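Local coordinates for protein fluoroacetyl-CoA thioesterase (Streptomyces cattleya, PDB 3KUV) that hydrolyses fluoroacetyl-CoA to fluoroacetate and CoA before it can react with citrate synthase, and so confers resistance to fluoroacetate, at residues F40-M45 and V74-A79; W51-A56 and L100-S105. The protein carries 1 engineered substitution. One frame throughout, in Å; residues are numbered along the deposited sequence.

Interaction 1 (F40-M45 and V74-A79); sequences FASGFM and VTHTAA. Engineered in segment 40-45: S42 (natural residue Thr). With ACT (acetate ion), chain H.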
ATOM      1  N   PHE B  40      -1.122   2.390 -12.064  1.00 10.51           N
ATOM      2  CA  PHE B  40      -0.320   2.350 -10.862  1.00 11.58           C
ATOM      3  C   PHE B  40      -1.136   1.717  -9.689  1.00 10.61           C
ATOM      4  O   PHE B  40      -2.276   2.133  -9.387  1.00 10.79           O
ATOM      5  CB  PHE B  40       0.033   3.868 -10.629  1.00 10.65           C
ATOM      6  CG  PHE B  40       1.002   4.135  -9.525  1.00  9.70           C
ATOM      7  CD1 PHE B  40       0.725   5.161  -8.569  1.00  9.72           C
ATOM      8  CD2 PHE B  40       2.203   3.445  -9.460  1.00  9.29           C
ATOM      9  CE1 PHE B  40       1.722   5.450  -7.534  1.00 11.28           C
ATOM     10  CE2 PHE B  40       3.236   3.744  -8.493  1.00  9.69           C
ATOM     11  CZ  PHE B  40       2.947   4.752  -7.516  1.00 11.50           C
ATOM     12  N   ALA B  41      -0.525   0.730  -9.024  1.00 10.69           N
ATOM     13  CA  ALA B  41      -1.273   0.005  -7.971  1.00  9.90           C
ATOM     14  C   ALA B  41      -1.362   0.759  -6.673  1.00 11.18           C
ATOM     15  O   ALA B  41      -0.363   1.418  -6.289  1.00 10.79           O
ATOM     16  CB  ALA B  41      -0.642  -1.394  -7.666  1.00 12.53           C
ATOM     17  N   SER B  42      -2.473   0.547  -5.943  1.00 10.02           N
ATOM     18  CA  SER B  42      -2.619   1.145  -4.639  1.00 10.77           C
ATOM     19  C   SER B  42      -1.430   0.795  -3.693  1.00  9.82           C
ATOM     20  O   SER B  42      -0.975   1.661  -2.973  1.00 10.39           O
ATOM     21  CB  SER B  42      -3.904   0.701  -3.984  0.65 14.81           C
ATOM     22  OG  SER B  42      -5.018   1.266  -4.628  0.65 19.18           O
ATOM     23  N   GLY B  43      -0.958  -0.453  -3.727  1.00  9.94           N
ATOM     24  CA  GLY B  43       0.110  -0.802  -2.797  1.00  9.58           C
ATOM     25  C   GLY B  43       1.390  -0.057  -3.182  1.00 10.01           C
ATOM     26  O   GLY B  43       2.213   0.254  -2.313  1.00 10.58           O
ATOM     27  N   PHE B  44       1.626   0.167  -4.506  1.00  9.25           N
ATOM     28  CA  PHE B  44       2.763   0.985  -4.902  1.00  9.45           C
ATOM     29  C   PHE B  44       2.574   2.450  -4.485  1.00  8.03           C
ATOM     30  O   PHE B  44       3.566   3.124  -4.139  1.00 10.56           O
ATOM     31  CB  PHE B  44       3.058   0.864  -6.396  1.00  9.32           C
ATOM     32  CG  PHE B  44       3.708  -0.457  -6.819  1.00  8.90           C
ATOM     33  CD1 PHE B  44       4.914  -0.869  -6.240  1.00 11.03           C
ATOM     34  CD2 PHE B  44       3.156  -1.201  -7.877  1.00 10.03           C
ATOM     35  CE1 PHE B  44       5.572  -2.070  -6.663  1.00 11.72           C
ATOM     36  CE2 PHE B  44       3.747  -2.371  -8.318  1.00 11.49           C
ATOM     37  CZ  PHE B  44       4.964  -2.807  -7.743  1.00 12.51           C
ATOM     38  N   MET B  45       1.343   2.981  -4.593  1.00  8.97           N
ATOM     39  CA  MET B  45       1.129   4.333  -4.072  1.00  8.91           C
ATOM     40  C   MET B  45       1.390   4.431  -2.586  1.00  9.83           C
ATOM     41  O   MET B  45       2.061   5.420  -2.144  1.00 10.08           O
ATOM     42  CB  MET B  45      -0.286   4.833  -4.390  1.00  8.51           C
ATOM     43  CG  MET B  45      -0.686   6.147  -3.611  0.65 10.07           C
ATOM     44  SD  MET B  45       0.517   7.393  -4.188  0.65 16.03           S
ATOM     45  CE  MET B  45      -0.314   7.835  -5.687  0.65 16.78           C
ATOM     46  N   VAL B  74      -5.867   6.483   3.312  1.00  8.94           N
ATOM     47  CA  VAL B  74      -5.894   7.333   2.088  1.00  8.29           C
ATOM     48  C   VAL B  74      -7.012   6.936   1.141  1.00  9.43           C
ATOM     49  O   VAL B  74      -7.370   5.725   1.068  1.00  9.71           O
ATOM     50  CB  VAL B  74      -4.534   7.364   1.290  1.00 10.07           C
ATOM     51  CG1 VAL B  74      -3.447   8.058   2.121  1.00 12.02           C
ATOM     52  CG2 VAL B  74      -4.079   5.924   0.886  1.00 11.42           C
ATOM     53  N   THR B  75      -7.464   7.894   0.356  1.00  9.51           N
ATOM     54  CA  THR B  75      -8.256   7.558  -0.785  1.00  8.68           C
ATOM     55  C   THR B  75      -7.420   7.341  -2.055  1.00 11.00           C
ATOM     56  O   THR B  75      -6.240   7.672  -2.077  1.00 11.63           O
ATOM     57  CB  THR B  75      -9.161   8.765  -1.134  1.00 10.78           C
ATOM     58  OG1 THR B  75      -8.309   9.918  -1.371  1.00 12.01           O
ATOM     59  CG2 THR B  75     -10.083   9.021   0.066  1.00 12.65           C
ATOM     60  N   HIS B  76      -8.041   6.696  -3.067  1.00 11.47           N
ATOM     61  CA  HIS B  76      -7.407   6.581  -4.383  1.00 12.46           C
ATOM     62  C   HIS B  76      -8.542   7.026  -5.317  1.00 14.87           C
ATOM     63  O   HIS B  76      -9.540   6.259  -5.500  1.00 18.54           O
ATOM     64  CB  HIS B  76      -6.806   5.115  -4.484  0.65 12.92           C
ATOM     65  CG  HIS B  76      -5.694   4.876  -5.517  0.65 13.40           C
ATOM     66  ND1 HIS B  76      -5.206   5.833  -6.389  0.65 16.33           N
ATOM     67  CD2 HIS B  76      -4.958   3.755  -5.749  0.65 12.51           C
ATOM     68  CE1 HIS B  76      -4.289   5.279  -7.175  0.65 11.32           C
ATOM     69  NE2 HIS B  76      -4.122   3.998  -6.811  0.65 10.37           N
ATOM     70  N   THR B  77      -8.437   8.234  -5.820  1.00 15.17           N
ATOM     71  CA  THR B  77      -9.606   8.966  -6.479  1.00 16.04           C
ATOM     72  C   THR B  77      -9.527   8.931  -8.046  1.00 17.03           C
ATOM     73  O   THR B  77     -10.487   9.346  -8.729  1.00 19.04           O
ATOM     74  CB  THR B  77      -9.720  10.369  -5.974  1.00 15.89           C
ATOM     75  OG1 THR B  77      -8.475  11.070  -6.143  1.00 17.32           O
ATOM     76  CG2 THR B  77     -10.020  10.347  -4.477  1.00 18.26           C
ATOM     77  N   ALA B  78      -8.370   8.611  -8.592  1.00 14.60           N
ATOM     78  CA  ALA B  78      -8.187   8.523 -10.058  1.00 11.54           C
ATOM     79  C   ALA B  78      -7.050   7.580 -10.341  1.00 13.13           C
ATOM     80  O   ALA B  78      -6.163   7.413  -9.495  1.00 12.82           O
ATOM     81  CB  ALA B  78      -7.902   9.925 -10.685  1.00 12.76           C
ATOM     82  N   ALA B  79      -6.979   7.023 -11.553  1.00 12.74           N
ATOM     83  CA  ALA B  79      -6.012   6.029 -11.899  1.00 13.41           C
ATOM     84  C   ALA B  79      -4.937   6.644 -12.836  1.00 13.24           C
ATOM     85  O   ALA B  79      -5.185   7.619 -13.565  1.00 13.93           O
ATOM     86  CB  ALA B  79      -6.689   4.837 -12.588  1.00 15.47           C
TER
HETATM   87  C   ACT H 142      -5.652  -0.270  -7.939  1.00 28.53           C
HETATM   88  O   ACT H 142      -6.810  -0.896  -7.854  1.00 30.16           O
HETATM   89  OXT ACT H 142      -4.693  -0.677  -7.221  1.00 21.03           O
HETATM   90  CH3 ACT H 142      -5.413   0.851  -8.875  1.00 26.60           C
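H76 reaches from the loop after strand 65-75 to the N-terminus of helix 42-57, where it meets S42, an engineered serine in place of the natural threonine, and the F40 backbone. Its bond to CB points toward segment 40-45, and chi1 (-159°), with CG anti to the backbone N, sets the imidazole so that its CD2 edge meets S42. In the conformers given here CG lies 3.8 Å from S42 OG. CD2, the next atom out, is 3.7 Å from S42 CA; its still shorter approach to S42 OG is doubtful, because both residues were modelled in two conformers. At the tip, NE2 comes within 3.7 Å of F40 O, which also lies near the ring plane. On the other side of the ring, ND1 makes a weak hydrogen bond to I113 O, which may help fix the rotation of the imidazole.

Beside S42, with its methyl turned to H76, sits an acetate, probably from the crystallisation liquor. Its CH3 is 4.0 Å from H76 NE2, while OXT accepts a nearly straight hydrogen bond from S42 N (2.8 Å, 164°). G69 N of the second subunit also binds this acetate, so the site illustrates how a hot-dog thioesterase builds its active site at a dimer interface: S42 and H76 occupy active-site positions, and S42 packs on E50 of the neighbouring subunit. A41 is the N-cap residue of helix 42-57, and F40 packs back on L48 of that helix. V74 and T75 pair with a strand of the second subunit, extending the sheet across the interface.

Interaction 2 (W51-A56 and L100-S105); sequences WACVRA and LSWRVS. With ACT (acetate ion), chain I.
C53 lays its sulfur on one face of the W102 indole, a sulfur-aromatic contact that joins helix 42-57 to strand 99-107. SG stands 3.8 Å from the centroid of the five-membered ring and only 18° off its normal; its nearest atom is W102 CD2, at 3.6 Å. CB lies over the same ring and adds a CH-pi contact, 3.9 Å from the centroid. The helix backbone places CB there, and chi1 (-60°), with SG anti to the carbonyl carbon, brings the sulfur over the same face. One helical turn later, A56 CB approaches the six-membered ring obliquely and reaches W102 CH2 at 3.7 Å. V104 extends the apolar patch along the strand, with CG1 at 4.0 Å from C53 SG.

This side is compact and buried, whereas R103, whose CB points away from the helix, is exposed. It sends an extended chain into solvent, and its guanidinium edge meets an acetate that is probably from the crystallisation liquor. R103 NE donates to the acetate O at 3.0 Å with a clearly bent geometry (137°), and a weak second bond from NH2 reaches the same oxygen. Buried apolar packing on the helix side thus contrasts with one bent and one weak bond to a crystallisation acetate at an exposed arginine.

The axes of 51-56 and 100-105 approach to 10.5 Å; in the hot-dog fold the antiparallel sheet wraps the long helix. Around the pair, C53 also touches H118 of strand 112-124 and A90 of strand 85-96, A56 rests on F11 of strand 10-16, and M57 packs against W102.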
ATOM      1  N   TRP B  51       7.898   6.463   1.026  1.00 10.12           N
ATOM      2  CA  TRP B  51       9.198   6.931   0.549  1.00 10.28           C
ATOM      3  C   TRP B  51       9.321   8.451   0.688  1.00  9.83           C
ATOM      4  O   TRP B  51      10.392   8.935   1.130  1.00 10.52           O
ATOM      5  CB  TRP B  51       9.320   6.459  -0.914  1.00 11.54           C
ATOM      6  CG  TRP B  51      10.716   6.621  -1.576  1.00 10.43           C
ATOM      7  CD1 TRP B  51      11.869   7.202  -1.028  1.00 13.50           C
ATOM      8  CD2 TRP B  51      10.992   6.342  -2.949  1.00 12.31           C
ATOM      9  NE1 TRP B  51      12.890   7.206  -2.024  1.00 13.05           N
ATOM     10  CE2 TRP B  51      12.355   6.733  -3.205  1.00 12.72           C
ATOM     11  CE3 TRP B  51      10.201   5.840  -4.017  1.00 15.03           C
ATOM     12  CZ2 TRP B  51      12.924   6.604  -4.483  1.00 15.58           C
ATOM     13  CZ3 TRP B  51      10.774   5.721  -5.310  1.00 16.91           C
ATOM     14  CH2 TRP B  51      12.162   6.105  -5.498  1.00 18.34           C
ATOM     15  N   ALA B  52       8.326   9.195   0.259  1.00  9.43           N
ATOM     16  CA  ALA B  52       8.335  10.641   0.447  1.00  9.73           C
ATOM     17  C   ALA B  52       8.591  10.990   1.906  1.00 11.83           C
ATOM     18  O   ALA B  52       9.413  11.875   2.152  1.00 11.69           O
ATOM     19  CB  ALA B  52       7.021  11.253  -0.021  1.00  9.92           C
ATOM     20  N   CYS B  53       7.824  10.403   2.845  1.00 10.90           N
ATOM     21  CA  CYS B  53       7.993  10.748   4.265  1.00 10.28           C
ATOM     22  C   CYS B  53       9.370  10.319   4.790  1.00 11.15           C
ATOM     23  O   CYS B  53       9.974  11.085   5.581  1.00 11.70           O
ATOM     24  CB  CYS B  53       6.843  10.181   5.102  1.00 10.36           C
ATOM     25  SG  CYS B  53       5.243  10.771   4.637  1.00 11.42           S
ATOM     26  N   VAL B  54       9.893   9.155   4.339  1.00  9.12           N
ATOM     27  CA  VAL B  54      11.257   8.781   4.708  1.00 10.46           C
ATOM     28  C   VAL B  54      12.310   9.811   4.294  1.00  9.63           C
ATOM     29  O   VAL B  54      13.230  10.169   5.052  1.00 11.61           O
ATOM     30  CB  VAL B  54      11.582   7.328   4.136  1.00 12.58           C
ATOM     31  CG1 VAL B  54      13.052   7.000   4.145  1.00 13.55           C
ATOM     32  CG2 VAL B  54      10.700   6.225   4.853  1.00 11.58           C
ATOM     33  N   ARG B  55      12.189  10.317   3.061  1.00 11.90           N
ATOM     34  CA  ARG B  55      13.169  11.372   2.600  1.00 10.62           C
ATOM     35  C   ARG B  55      13.036  12.640   3.458  1.00 12.24           C
ATOM     36  O   ARG B  55      14.097  13.212   3.827  1.00 12.48           O
ATOM     37  CB  ARG B  55      12.909  11.684   1.089  1.00 11.09           C
ATOM     38  CG  ARG B  55      13.352  10.516   0.181  1.00 10.84           C
ATOM     39  CD  ARG B  55      13.142  10.959  -1.291  1.00 15.14           C
ATOM     40  NE  ARG B  55      13.938  12.155  -1.627  1.00 12.34           N
ATOM     41  CZ  ARG B  55      13.721  12.958  -2.695  1.00 17.87           C
ATOM     42  NH1 ARG B  55      12.661  12.817  -3.555  1.00 20.66           N
ATOM     43  NH2 ARG B  55      14.571  13.946  -2.990  1.00 19.59           N
ATOM     44  N   ALA B  56      11.799  13.020   3.792  1.00 13.39           N
ATOM     45  CA  ALA B  56      11.540  14.270   4.561  1.00 13.60           C
ATOM     46  C   ALA B  56      12.198  14.116   5.969  1.00 16.92           C
ATOM     47  O   ALA B  56      12.756  15.093   6.498  1.00 16.58           O
ATOM     48  CB  ALA B  56      10.156  14.492   4.653  1.00 15.07           C
ATOM     49  N   LEU B 100       5.875  10.053  14.264  1.00 10.09           N
ATOM     50  CA  LEU B 100       5.767  11.192  13.322  1.00 10.27           C
ATOM     51  C   LEU B 100       4.476  10.966  12.508  1.00 12.86           C
ATOM     52  O   LEU B 100       4.240   9.849  12.034  1.00 11.76           O
ATOM     53  CB  LEU B 100       6.969  11.385  12.374  1.00  9.74           C
ATOM     54  CG  LEU B 100       8.275  11.839  13.019  1.00 12.52           C
ATOM     55  CD1 LEU B 100       8.988  10.657  13.641  1.00 17.40           C
ATOM     56  CD2 LEU B 100       9.187  12.545  12.014  1.00 14.92           C
ATOM     57  N   SER B 101       3.653  11.989  12.356  1.00 10.87           N
ATOM     58  CA  SER B 101       2.337  11.901  11.720  1.00 12.62           C
ATOM     59  C   SER B 101       2.337  12.891  10.624  1.00 11.90           C
ATOM     60  O   SER B 101       2.833  14.074  10.756  1.00 10.85           O
ATOM     61  CB  SER B 101       1.239  12.282  12.714  1.00 14.57           C
ATOM     62  OG  SER B 101       1.166  11.371  13.854  1.00 20.47           O
ATOM     63  N   TRP B 102       1.766  12.515   9.469  1.00 12.01           N
ATOM     64  CA  TRP B 102       1.838  13.287   8.261  1.00 11.98           C
ATOM     65  C   TRP B 102       0.443  13.386   7.594  1.00  9.68           C
ATOM     66  O   TRP B 102      -0.370  12.438   7.763  1.00 11.32           O
ATOM     67  CB  TRP B 102       2.731  12.522   7.279  1.00 15.44           C
ATOM     68  CG  TRP B 102       4.142  12.167   7.835  1.00 18.57           C
ATOM     69  CD1 TRP B 102       4.528  11.059   8.557  1.00 19.16           C
ATOM     70  CD2 TRP B 102       5.246  12.884   7.562  1.00 14.88           C
ATOM     71  NE1 TRP B 102       5.843  11.117   8.845  1.00 15.22           N
ATOM     72  CE2 TRP B 102       6.323  12.288   8.254  1.00 21.41           C
ATOM     73  CE3 TRP B 102       5.443  14.112   6.842  1.00 16.55           C
ATOM     74  CZ2 TRP B 102       7.591  12.768   8.131  1.00 13.59           C
ATOM     75  CZ3 TRP B 102       6.632  14.604   6.794  1.00 14.16           C
ATOM     76  CH2 TRP B 102       7.745  13.951   7.441  1.00 24.19           C
ATOM     77  N   ARG B 103       0.167  14.473   6.871  1.00 10.61           N
ATOM     78  CA  ARG B 103      -0.884  14.558   5.899  1.00  8.93           C
ATOM     79  C   ARG B 103      -0.219  14.336   4.553  1.00 11.62           C
ATOM     80  O   ARG B 103       0.838  15.000   4.236  1.00 12.65           O
ATOM     81  CB  ARG B 103      -1.592  15.947   5.984  1.00 11.77           C
ATOM     82  CG  ARG B 103      -2.846  16.022   5.242  1.00 21.23           C
ATOM     83  CD  ARG B 103      -3.625  17.386   5.267  1.00 28.42           C
ATOM     84  NE  ARG B 103      -4.854  17.144   4.485  0.50 27.33           N
ATOM     85  CZ  ARG B 103      -4.988  17.176   3.147  0.50 27.85           C
ATOM     86  NH1 ARG B 103      -3.973  17.467   2.335  0.50 28.04           N
ATOM     87  NH2 ARG B 103      -6.186  16.910   2.615  0.50 26.10           N
ATOM     88  N   VAL B 104      -0.776  13.457   3.723  1.00 10.35           N
ATOM     89  CA  VAL B 104      -0.193  13.143   2.409  1.00 10.39           C
ATOM     90  C   VAL B 104      -1.214  13.351   1.302  1.00 10.38           C
ATOM     91  O   VAL B 104      -2.435  13.186   1.491  1.00 11.30           O
ATOM     92  CB  VAL B 104       0.368  11.732   2.355  1.00 10.97           C
ATOM     93  CG1 VAL B 104       1.610  11.652   3.279  1.00 12.66           C
ATOM     94  CG2 VAL B 104      -0.611  10.601   2.782  1.00 12.89           C
ATOM     95  N   SER B 105      -0.731  13.736   0.125  1.00 11.73           N
ATOM     96  CA  SER B 105      -1.624  13.778  -1.046  1.00 11.99           C
ATOM     97  C   SER B 105      -0.795  13.549  -2.270  1.00 12.91           C
ATOM     98  O   SER B 105       0.470  13.647  -2.220  1.00 13.19           O
ATOM     99  CB  SER B 105      -2.378  15.054  -1.150  1.00 14.64           C
ATOM    100  OG  SER B 105      -1.495  16.154  -1.310  1.00 20.55           O
TER
HETATM  101  C   ACT I 143      -8.667  17.071   5.608  1.00 38.92           C
HETATM  102  O   ACT I 143      -7.657  17.789   5.253  1.00 38.06           O
HETATM  103  OXT ACT I 143      -9.285  17.539   6.596  1.00 39.53           O
HETATM  104  CH3 ACT I 143      -9.154  15.787   4.941  1.00 38.36           C

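In the fold
The two interactions pin successive parts of helix 42-57 to one antiparallel sheet: interaction 1 at its N-terminus, beside the active site, and interaction 2 about 16 Å away, centre to centre, deeper in the core. They meet where V74 CG1 touches V104 CG2 at 3.9 Å, and M49, part of the substrate-binding segment, packs on both valines. The second contact is close to the substrate-binding residues too, since the side chain of C53 lies about 4 Å from that of R120, a substrate-binding residue. Both contacts also touch the second subunit, where W51 NE1, in segment 51-56, hydrogen-bonds to E32 of that chain.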